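Local coordinates for Lmo2812 protein (Listeria monocytogenes EGD-e, PDB 5ZQA) that is a penicillin-binding protein of the peptidase S11 family and probably acts as a serine-type D-Ala-D-Ala carboxypeptidase on peptidoglycan, at residues 49-54 with 174-179; 81-86 with 110-115; 87-92 with 124-129. All blocks are in the same frame, centred on the assembly; numbering follows the deposited sequence.

From the N terminus, the chain forms strand 37-42 and then the edge strand 48-52, most of which belongs to contact 1. That contact closes the longest loop, of 119 intervening residues, when helix 175-188 begins. Contacts 2 and 3 both lie within this loop, but on the other side of the chain's centre, about 31 to 33 Å away between centres. These two cross: residues 81-86 and 87-92 follow directly on each other, and their partners 110-115 and 124-129 come later in the same order. They also touch, L114 meeting L89 and L87. Contact 1 ties the five-stranded sheet to a helix; contacts 2 and 3 tie one continuous segment to two successive helices.

Contact 1: residues 49-54 with 174-179; sequences LYEQNA and TTKDLF
E51 and K176 form a salt bridge across this contact. K176 NZ lies 2.7 Å from E51 OE2 and meets the syn lone pair of that oxygen. The two side chains cross at about a right angle. The lysine is extended until its last torsion, where a bend (chi4 -59°) turns the ammonium to the carboxylate. E51 OE2 has a second partner, the hydroxyl of Y41. The same Y41 hydroxyl bonds to T175 OG1, so one tyrosine connects both segments.

A54 sits against the start of the helix. Its CB is 3.2 Å from T175 OG1, and its carbonyl O is 3.4 Å from T174 CB. The K176 chain passes over the same alanine, with CG 3.5 Å from A54 O. A water bridges the backbones nearby: it donates to N53 O and accepts from T175 N, 2.9 Å away. This gives a first-turn N-H of the helix a partner. T174 is the N-cap, and its OG1 accepts from D177 N at 3.0 Å in a nearly straight bond (165°).

The contact joins the end of edge strand 48-52 to the N-terminal turn of helix 175-188. T175 continues inward onto A39 of strand 37-42 and onto I251 and L253 of strand 246-255. The helix thus packs across three neighbouring strands of the five-stranded sheet.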
loop_
_atom_site.group_PDB
_atom_site.type_symbol
_atom_site.label_atom_id
_atom_site.label_comp_id
_atom_site.label_asym_id
_atom_site.label_seq_id
_atom_site.Cartn_x
_atom_site.Cartn_y
_atom_site.Cartn_z
ATOM N N LEU A 49 -9.979 -7.547 15.816
ATOM C CA LEU A 49 -9.469 -8.612 16.683
ATOM C C LEU A 49 -8.388 -8.103 17.634
ATOM O O LEU A 49 -8.148 -8.686 18.694
ATOM C CB LEU A 49 -8.936 -9.762 15.826
ATOM C CG LEU A 49 -10.003 -10.228 14.832
ATOM C CD1 LEU A 49 -9.454 -11.200 13.801
ATOM C CD2 LEU A 49 -11.170 -10.843 15.602
ATOM N N TYR A 50 -7.744 -7.009 17.244
ATOM C CA TYR A 50 -6.834 -6.267 18.101
ATOM C C TYR A 50 -6.768 -4.843 17.597
ATOM O O TYR A 50 -6.704 -4.627 16.389
ATOM C CB TYR A 50 -5.428 -6.879 18.117
ATOM C CG TYR A 50 -4.450 -6.095 18.960
ATOM C CD1 TYR A 50 -4.376 -6.287 20.333
ATOM C CD2 TYR A 50 -3.627 -5.140 18.389
ATOM C CE1 TYR A 50 -3.490 -5.557 21.110
ATOM C CE2 TYR A 50 -2.732 -4.400 19.156
ATOM C CZ TYR A 50 -2.674 -4.617 20.515
ATOM O OH TYR A 50 -1.794 -3.888 21.290
ATOM N N GLU A 51 -6.793 -3.877 18.514
ATOM C CA GLU A 51 -6.624 -2.476 18.153
ATOM C C GLU A 51 -5.773 -1.736 19.174
ATOM O O GLU A 51 -5.962 -1.869 20.384
ATOM C CB GLU A 51 -7.979 -1.772 18.011
ATOM C CG GLU A 51 -8.653 -1.998 16.664
ATOM C CD GLU A 51 -9.944 -1.201 16.492
ATOM O OE1 GLU A 51 -10.703 -1.041 17.475
ATOM O OE2 GLU A 51 -10.204 -0.732 15.368
ATOM N N GLN A 52 -4.843 -0.945 18.666
ATOM C CA GLN A 52 -4.011 -0.079 19.486
ATOM C C GLN A 52 -3.870 1.258 18.780
ATOM O O GLN A 52 -3.297 1.313 17.695
ATOM C CB GLN A 52 -2.643 -0.717 19.722
ATOM C CG GLN A 52 -1.667 0.143 20.497
ATOM C CD GLN A 52 -0.297 -0.506 20.616
ATOM O OE1 GLN A 52 -0.131 -1.701 20.343
ATOM N NE2 GLN A 52 0.694 0.281 21.026
ATOM N N ASN A 53 -4.421 2.320 19.370
ATOM C CA ASN A 53 -4.413 3.644 18.739
ATOM C C ASN A 53 -5.050 3.611 17.355
ATOM O O ASN A 53 -4.563 4.252 16.427
ATOM C CB ASN A 53 -2.981 4.200 18.649
ATOM C CG ASN A 53 -2.441 4.633 19.993
ATOM O OD1 ASN A 53 -3.202 5.012 20.882
ATOM N ND2 ASN A 53 -1.122 4.589 20.146
ATOM N N ALA A 54 -6.157 2.884 17.233
ATOM C CA ALA A 54 -6.786 2.645 15.933
ATOM C C ALA A 54 -7.472 3.880 15.354
ATOM O O ALA A 54 -7.815 3.905 14.164
ATOM C CB ALA A 54 -7.787 1.512 16.055
ATOM N N THR A 174 -5.853 6.408 9.449
ATOM C CA THR A 174 -5.942 5.659 10.706
ATOM C C THR A 174 -5.925 4.177 10.386
ATOM O O THR A 174 -6.181 3.809 9.237
ATOM C CB THR A 174 -7.233 5.960 11.467
ATOM O OG1 THR A 174 -8.350 5.517 10.683
ATOM C CG2 THR A 174 -7.377 7.462 11.731
ATOM N N THR A 175 -5.674 3.313 11.372
ATOM C CA THR A 175 -5.730 1.886 11.060
ATOM C C THR A 175 -7.123 1.488 10.597
ATOM O O THR A 175 -7.265 0.617 9.740
ATOM C CB THR A 175 -5.345 0.958 12.233
ATOM O OG1 THR A 175 -6.347 1.000 13.253
ATOM C CG2 THR A 175 -3.986 1.318 12.797
ATOM N N LYS A 176 -8.151 2.121 11.158
ATOM C CA LYS A 176 -9.518 1.820 10.756
ATOM C C LYS A 176 -9.753 2.159 9.276
ATOM O O LYS A 176 -10.314 1.355 8.530
ATOM C CB LYS A 176 -10.515 2.561 11.652
ATOM C CG LYS A 176 -10.598 2.010 13.065
ATOM C CD LYS A 176 -11.670 2.747 13.859
ATOM C CE LYS A 176 -11.984 2.019 15.157
ATOM N NZ LYS A 176 -12.470 0.621 14.924
ATOM N N ASP A 177 -9.315 3.338 8.843
ATOM C CA ASP A 177 -9.503 3.723 7.446
ATOM C C ASP A 177 -8.633 2.887 6.500
ATOM O O ASP A 177 -9.061 2.541 5.393
ATOM C CB ASP A 177 -9.194 5.204 7.266
ATOM C CG ASP A 177 -10.374 6.100 7.589
ATOM O OD1 ASP A 177 -11.531 5.626 7.634
ATOM O OD2 ASP A 177 -10.132 7.306 7.769
ATOM N N LEU A 178 -7.418 2.552 6.936
ATOM C CA LEU A 178 -6.539 1.730 6.111
ATOM C C LEU A 178 -7.103 0.311 5.938
ATOM O O LEU A 178 -6.969 -0.282 4.863
ATOM C CB LEU A 178 -5.124 1.703 6.704
ATOM C CG LEU A 178 -4.377 3.033 6.593
ATOM C CD1 LEU A 178 -3.122 2.970 7.429
ATOM C CD2 LEU A 178 -4.052 3.371 5.135
ATOM N N PHE A 179 -7.747 -0.225 6.973
ATOM C CA PHE A 179 -8.444 -1.496 6.831
ATOM C C PHE A 179 -9.526 -1.415 5.754
ATOM O O PHE A 179 -9.642 -2.308 4.923
ATOM C CB PHE A 179 -9.068 -1.930 8.165
ATOM C CG PHE A 179 -10.087 -3.030 8.022
ATOM C CD1 PHE A 179 -9.734 -4.251 7.458
ATOM C CD2 PHE A 179 -11.387 -2.841 8.439
ATOM C CE1 PHE A 179 -10.658 -5.264 7.307
ATOM C CE2 PHE A 179 -12.332 -3.862 8.298
ATOM C CZ PHE A 179 -11.960 -5.073 7.732
HETATM O O HOH W 1 -4.483 4.696 13.648
#

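Contact 2: residues 81-86 with 110-115; sequences LSWDEK and SVRDLY
W83 and R112 stack face to face. The guanidinium lies flat on the indole, with planes 21° apart. R112 CZ stands 3.8 Å from the centroid of the six-membered ring, almost on the ring normal, which makes this a cation-pi pair. NH2 comes closest, 3.3 Å from W83 CE2. The arginine leaves the helix with CG trans to its own N (chi1 166°), then bends at chi2 and chi3 to bring the group back over the ring.

The far edge of the same indole meets Y115. W83 CZ3 is 3.8 Å from Y115 CG, and the edge of the indole points at the face of the tyrosine, planes 65° apart. V111 CG1 approaches W83 CE3, and also meets L81 CD2 tip to tip at 3.9 Å.

Backbone bonds set these side chains in place. W83 O accepts from R112 N at 3.1 Å, and E85 O accepts from V111 N at 2.9 Å. Two early N-H groups of the helix are therefore satisfied by the turn. That turn, type I from S82 to E85, is also held by E85 OE2, which accepts from S82 N. E85 OE1 pairs with R133. S110 is the N-cap, its OG accepting from D113 N.

K86 and S110 form a non-hydrogen-bonded pair of the two-stranded antiparallel sheet 86-88 and 108-110. The contact joins the loop after helix 65-77 to the start of helix 111-120. W83 rests on L73 and V76 of helix 65-77. V111 faces L130 of helix 124-135, and Y115 reaches V192 and T195 of helix 192-196. There Y115 lies about 5 Å, side chain to side chain, from E191, which binds a magnesium ion with H189.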
loop_
_atom_site.group_PDB
_atom_site.type_symbol
_atom_site.label_atom_id
_atom_site.label_comp_id
_atom_site.label_asym_id
_atom_site.label_seq_id
_atom_site.Cartn_x
_atom_site.Cartn_y
_atom_site.Cartn_z
ATOM N N LEU A 81 -7.994 3.028 -19.495
ATOM C CA LEU A 81 -6.550 2.854 -19.369
ATOM C C LEU A 81 -6.190 1.470 -19.880
ATOM O O LEU A 81 -6.912 0.510 -19.612
ATOM C CB LEU A 81 -6.107 3.026 -17.910
ATOM C CG LEU A 81 -4.613 2.934 -17.576
ATOM C CD1 LEU A 81 -3.861 4.161 -18.058
ATOM C CD2 LEU A 81 -4.410 2.741 -16.074
ATOM N N SER A 82 -5.096 1.365 -20.632
ATOM C CA SER A 82 -4.626 0.074 -21.112
ATOM C C SER A 82 -3.296 -0.295 -20.474
ATOM O O SER A 82 -2.447 0.565 -20.254
ATOM C CB SER A 82 -4.489 0.089 -22.636
ATOM O OG SER A 82 -5.761 0.236 -23.241
ATOM N N TRP A 83 -3.120 -1.580 -20.173
ATOM C CA TRP A 83 -1.897 -2.049 -19.546
ATOM C C TRP A 83 -0.654 -1.832 -20.421
ATOM O O TRP A 83 0.463 -1.778 -19.901
ATOM C CB TRP A 83 -2.017 -3.533 -19.196
ATOM C CG TRP A 83 -2.917 -3.847 -18.033
ATOM C CD1 TRP A 83 -4.053 -4.603 -18.060
ATOM C CD2 TRP A 83 -2.746 -3.434 -16.674
ATOM N NE1 TRP A 83 -4.598 -4.692 -16.800
ATOM C CE2 TRP A 83 -3.814 -3.978 -15.932
ATOM C CE3 TRP A 83 -1.794 -2.660 -16.010
ATOM C CZ2 TRP A 83 -3.961 -3.767 -14.565
ATOM C CZ3 TRP A 83 -1.940 -2.454 -14.648
ATOM C CH2 TRP A 83 -3.014 -3.010 -13.938
ATOM N N ASP A 84 -0.841 -1.706 -21.735
ATOM C CA ASP A 84 0.312 -1.579 -22.628
ATOM C C ASP A 84 0.646 -0.138 -23.012
ATOM O O ASP A 84 1.547 0.084 -23.822
ATOM C CB ASP A 84 0.091 -2.400 -23.905
ATOM C CG ASP A 84 -1.000 -1.826 -24.784
ATOM O OD1 ASP A 84 -1.920 -1.173 -24.249
ATOM O OD2 ASP A 84 -0.935 -2.037 -26.019
ATOM N N GLU A 85 -0.066 0.842 -22.463
ATOM C CA GLU A 85 0.333 2.230 -22.682
ATOM C C GLU A 85 1.734 2.431 -22.133
ATOM O O GLU A 85 2.067 1.889 -21.080
ATOM C CB GLU A 85 -0.628 3.205 -22.013
ATOM C CG GLU A 85 -2.035 3.168 -22.558
ATOM C CD GLU A 85 -2.897 4.247 -21.950
ATOM O OE1 GLU A 85 -2.382 5.371 -21.756
ATOM O OE2 GLU A 85 -4.075 3.968 -21.660
ATOM N N LYS A 86 2.547 3.214 -22.838
ATOM C CA LYS A 86 3.919 3.485 -22.415
ATOM C C LYS A 86 4.006 4.910 -21.905
ATOM O O LYS A 86 3.640 5.864 -22.604
ATOM C CB LYS A 86 4.908 3.263 -23.564
ATOM C CG LYS A 86 4.910 1.837 -24.095
ATOM C CD LYS A 86 5.754 0.939 -23.210
ATOM C CE LYS A 86 5.552 -0.534 -23.547
ATOM N NZ LYS A 86 5.881 -0.850 -24.966
ATOM N N SER A 110 5.748 0.422 -19.558
ATOM C CA SER A 110 4.327 0.136 -19.694
ATOM C C SER A 110 3.602 0.399 -18.382
ATOM O O SER A 110 4.195 0.339 -17.303
ATOM C CB SER A 110 4.096 -1.313 -20.126
ATOM O OG SER A 110 4.444 -2.208 -19.087
ATOM N N VAL A 111 2.317 0.715 -18.483
ATOM C CA VAL A 111 1.466 0.870 -17.309
ATOM C C VAL A 111 1.529 -0.368 -16.416
ATOM O O VAL A 111 1.603 -0.250 -15.187
ATOM C CB VAL A 111 0.007 1.168 -17.733
ATOM C CG1 VAL A 111 -0.956 0.983 -16.576
ATOM C CG2 VAL A 111 -0.076 2.586 -18.326
ATOM N N ARG A 112 1.540 -1.551 -17.025
ATOM C CA ARG A 112 1.715 -2.789 -16.273
ATOM C C ARG A 112 2.979 -2.752 -15.416
ATOM O O ARG A 112 2.942 -3.023 -14.211
ATOM C CB ARG A 112 1.766 -3.985 -17.227
ATOM C CG ARG A 112 2.271 -5.285 -16.613
ATOM C CD ARG A 112 1.401 -5.777 -15.471
ATOM N NE ARG A 112 0.071 -6.160 -15.940
ATOM C CZ ARG A 112 -0.941 -6.486 -15.147
ATOM N NH1 ARG A 112 -0.793 -6.479 -13.821
ATOM N NH2 ARG A 112 -2.110 -6.806 -15.690
ATOM N N ASP A 113 4.099 -2.385 -16.038
ATOM C CA ASP A 113 5.369 -2.411 -15.320
ATOM C C ASP A 113 5.429 -1.311 -14.258
ATOM O O ASP A 113 6.020 -1.507 -13.200
ATOM C CB ASP A 113 6.543 -2.265 -16.284
ATOM C CG ASP A 113 6.840 -3.545 -17.047
ATOM O OD1 ASP A 113 6.272 -4.610 -16.716
ATOM O OD2 ASP A 113 7.679 -3.487 -17.967
ATOM N N LEU A 114 4.810 -0.163 -14.532
ATOM C CA LEU A 114 4.767 0.922 -13.553
ATOM C C LEU A 114 3.947 0.515 -12.333
ATOM O O LEU A 114 4.346 0.760 -11.194
ATOM C CB LEU A 114 4.185 2.181 -14.183
ATOM C CG LEU A 114 5.054 2.805 -15.278
ATOM C CD1 LEU A 114 4.254 3.871 -15.997
ATOM C CD2 LEU A 114 6.317 3.401 -14.680
ATOM N N TYR A 115 2.798 -0.101 -12.590
ATOM C CA TYR A 115 1.956 -0.659 -11.531
ATOM C C TYR A 115 2.721 -1.700 -10.704
ATOM O O TYR A 115 2.704 -1.650 -9.467
ATOM C CB TYR A 115 0.691 -1.236 -12.180
ATOM C CG TYR A 115 -0.171 -2.134 -11.327
ATOM C CD1 TYR A 115 -0.010 -3.512 -11.370
ATOM C CD2 TYR A 115 -1.193 -1.612 -10.547
ATOM C CE1 TYR A 115 -0.802 -4.354 -10.617
ATOM C CE2 TYR A 115 -2.000 -2.447 -9.794
ATOM C CZ TYR A 115 -1.798 -3.817 -9.835
ATOM O OH TYR A 115 -2.593 -4.662 -9.092
#

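Contact 3: residues 87-92 with 124-129; sequences LDLVRL and NDAAET
T129 and V90 meet through a hydrogen bond in the close-packed half of this contact. V90 N donates to T129 OG1 at 3.0 Å (154°). The same hydroxyl donates to D125 O, 2.8 Å away, one turn back in the helix, so its direction is fixed from both sides. D125 O also accepts from T129 N, the two donors reaching it from opposite faces of its plane. With its methyl trans to N, T129 puts CG2 3.6 Å from L87 CB, close to D88 O as well.

L89 adds to this buried part. Its CD2 lies 3.6 Å from A126 N, and its CD1 is 3.6 Å from D125 OD2. V90 CG2 packs on E128 CB at 3.5 Å.

The other half is looser. L92 is partly exposed; its CD1 is 4.0 Å from N124 CB, and its CG is equally far from D125 CB. A water donates to both V90 O and D125 OD2 and adds a bridge beside the direct contact of V90 O with D125 CB. The D125 carboxylate is also held by the backbone N-H groups of L100 and Y101.

N124 bonds through OD1 to K65, the predicted proton acceptor, so the helix start lies beside the probable active site. N124, two residues after the predicted active-site residue S122, probably completes the SxN motif of the penicillin-binding fold. The contact lays strand 86-88 and the chain after it along the first turns of helix 124-135. L87 also packs on V111 of helix 111-120, and L89 on L100 and Y101 of helix 100-104.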
loop_
_atom_site.group_PDB
_atom_site.type_symbol
_atom_site.label_atom_id
_atom_site.label_comp_id
_atom_site.label_asym_id
_atom_site.label_seq_id
_atom_site.Cartn_x
_atom_site.Cartn_y
_atom_site.Cartn_z
ATOM N N LEU A 87 4.483 5.059 -20.672
ATOM C CA LEU A 87 4.523 6.362 -20.043
ATOM C C LEU A 87 5.943 6.707 -19.639
ATOM O O LEU A 87 6.760 5.814 -19.413
ATOM C CB LEU A 87 3.614 6.389 -18.819
ATOM C CG LEU A 87 2.181 5.949 -19.053
ATOM C CD1 LEU A 87 1.462 5.965 -17.712
ATOM C CD2 LEU A 87 1.494 6.862 -20.055
ATOM N N ASP A 88 6.223 7.999 -19.528
ATOM C CA ASP A 88 7.557 8.460 -19.157
ATOM C C ASP A 88 7.610 8.787 -17.682
ATOM O O ASP A 88 6.792 9.570 -17.190
ATOM C CB ASP A 88 7.942 9.692 -19.971
ATOM C CG ASP A 88 7.953 9.419 -21.455
ATOM O OD1 ASP A 88 8.633 8.463 -21.877
ATOM O OD2 ASP A 88 7.256 10.141 -22.201
ATOM N N LEU A 89 8.575 8.188 -16.982
ATOM C CA LEU A 89 8.730 8.403 -15.549
ATOM C C LEU A 89 8.940 9.876 -15.239
ATOM O O LEU A 89 9.773 10.538 -15.866
ATOM C CB LEU A 89 9.905 7.602 -14.995
ATOM C CG LEU A 89 9.628 6.116 -14.822
ATOM C CD1 LEU A 89 10.917 5.376 -14.508
ATOM C CD2 LEU A 89 8.567 5.936 -13.720
ATOM N N VAL A 90 8.174 10.380 -14.279
ATOM C CA VAL A 90 8.343 11.749 -13.830
ATOM C C VAL A 90 9.653 11.843 -13.048
ATOM O O VAL A 90 10.105 10.872 -12.439
ATOM C CB VAL A 90 7.158 12.231 -12.950
ATOM C CG1 VAL A 90 5.819 11.927 -13.609
ATOM C CG2 VAL A 90 7.228 11.603 -11.585
ATOM N N ARG A 91 10.282 13.010 -13.088
ATOM C CA ARG A 91 11.486 13.235 -12.298
ATOM C C ARG A 91 11.095 13.656 -10.894
ATOM O O ARG A 91 10.230 14.514 -10.719
ATOM C CB ARG A 91 12.377 14.299 -12.943
ATOM C CG ARG A 91 13.103 13.811 -14.182
ATOM C CD ARG A 91 13.885 14.929 -14.849
ATOM N NE ARG A 91 14.731 14.412 -15.918
ATOM C CZ ARG A 91 14.293 14.109 -17.135
ATOM N NH1 ARG A 91 13.012 14.270 -17.442
ATOM N NH2 ARG A 91 15.138 13.640 -18.046
ATOM N N LEU A 92 11.714 13.035 -9.898
ATOM C CA LEU A 92 11.445 13.378 -8.509
ATOM C C LEU A 92 12.441 14.429 -8.041
ATOM O O LEU A 92 13.616 14.361 -8.387
ATOM C CB LEU A 92 11.533 12.139 -7.623
ATOM C CG LEU A 92 10.644 10.949 -7.992
ATOM C CD1 LEU A 92 11.093 9.732 -7.199
ATOM C CD2 LEU A 92 9.171 11.254 -7.728
ATOM N N ASN A 124 8.347 5.484 -6.241
ATOM C CA ASN A 124 7.586 6.727 -6.162
ATOM C C ASN A 124 7.354 7.375 -7.513
ATOM O O ASN A 124 6.278 7.918 -7.770
ATOM C CB ASN A 124 8.298 7.728 -5.250
ATOM C CG ASN A 124 8.266 7.307 -3.821
ATOM O OD1 ASN A 124 7.220 7.364 -3.187
ATOM N ND2 ASN A 124 9.408 6.869 -3.297
ATOM N N ASP A 125 8.366 7.333 -8.380
ATOM C CA ASP A 125 8.205 7.922 -9.694
ATOM C C ASP A 125 7.153 7.162 -10.514
ATOM O O ASP A 125 6.360 7.785 -11.220
ATOM C CB ASP A 125 9.552 8.011 -10.440
ATOM C CG ASP A 125 10.342 6.698 -10.472
ATOM O OD1 ASP A 125 9.984 5.713 -9.799
ATOM O OD2 ASP A 125 11.376 6.674 -11.189
ATOM N N ALA A 126 7.107 5.836 -10.383
ATOM C CA ALA A 126 6.091 5.051 -11.089
ATOM C C ALA A 126 4.683 5.470 -10.663
ATOM O O ALA A 126 3.789 5.665 -11.497
ATOM C CB ALA A 126 6.310 3.574 -10.851
ATOM N N ALA A 127 4.493 5.632 -9.360
ATOM C CA ALA A 127 3.198 6.067 -8.837
ATOM C C ALA A 127 2.796 7.445 -9.365
ATOM O O ALA A 127 1.656 7.651 -9.771
ATOM C CB ALA A 127 3.227 6.072 -7.312
ATOM N N GLU A 128 3.732 8.390 -9.348
ATOM C CA GLU A 128 3.426 9.752 -9.789
ATOM C C GLU A 128 3.074 9.775 -11.273
ATOM O O GLU A 128 2.192 10.525 -11.702
ATOM C CB GLU A 128 4.606 10.694 -9.524
ATOM C CG GLU A 128 4.859 10.971 -8.038
ATOM C CD GLU A 128 3.705 11.687 -7.371
ATOM O OE1 GLU A 128 3.447 11.416 -6.171
ATOM O OE2 GLU A 128 3.052 12.525 -8.033
ATOM N N THR A 129 3.756 8.930 -12.038
ATOM C CA THR A 129 3.550 8.844 -13.485
ATOM C C THR A 129 2.145 8.313 -13.787
ATOM O O THR A 129 1.433 8.831 -14.654
ATOM C CB THR A 129 4.606 7.937 -14.140
ATOM O OG1 THR A 129 5.911 8.478 -13.912
ATOM C CG2 THR A 129 4.373 7.823 -15.639
HETATM O O HOH W 2 12.191 9.240 -12.130
#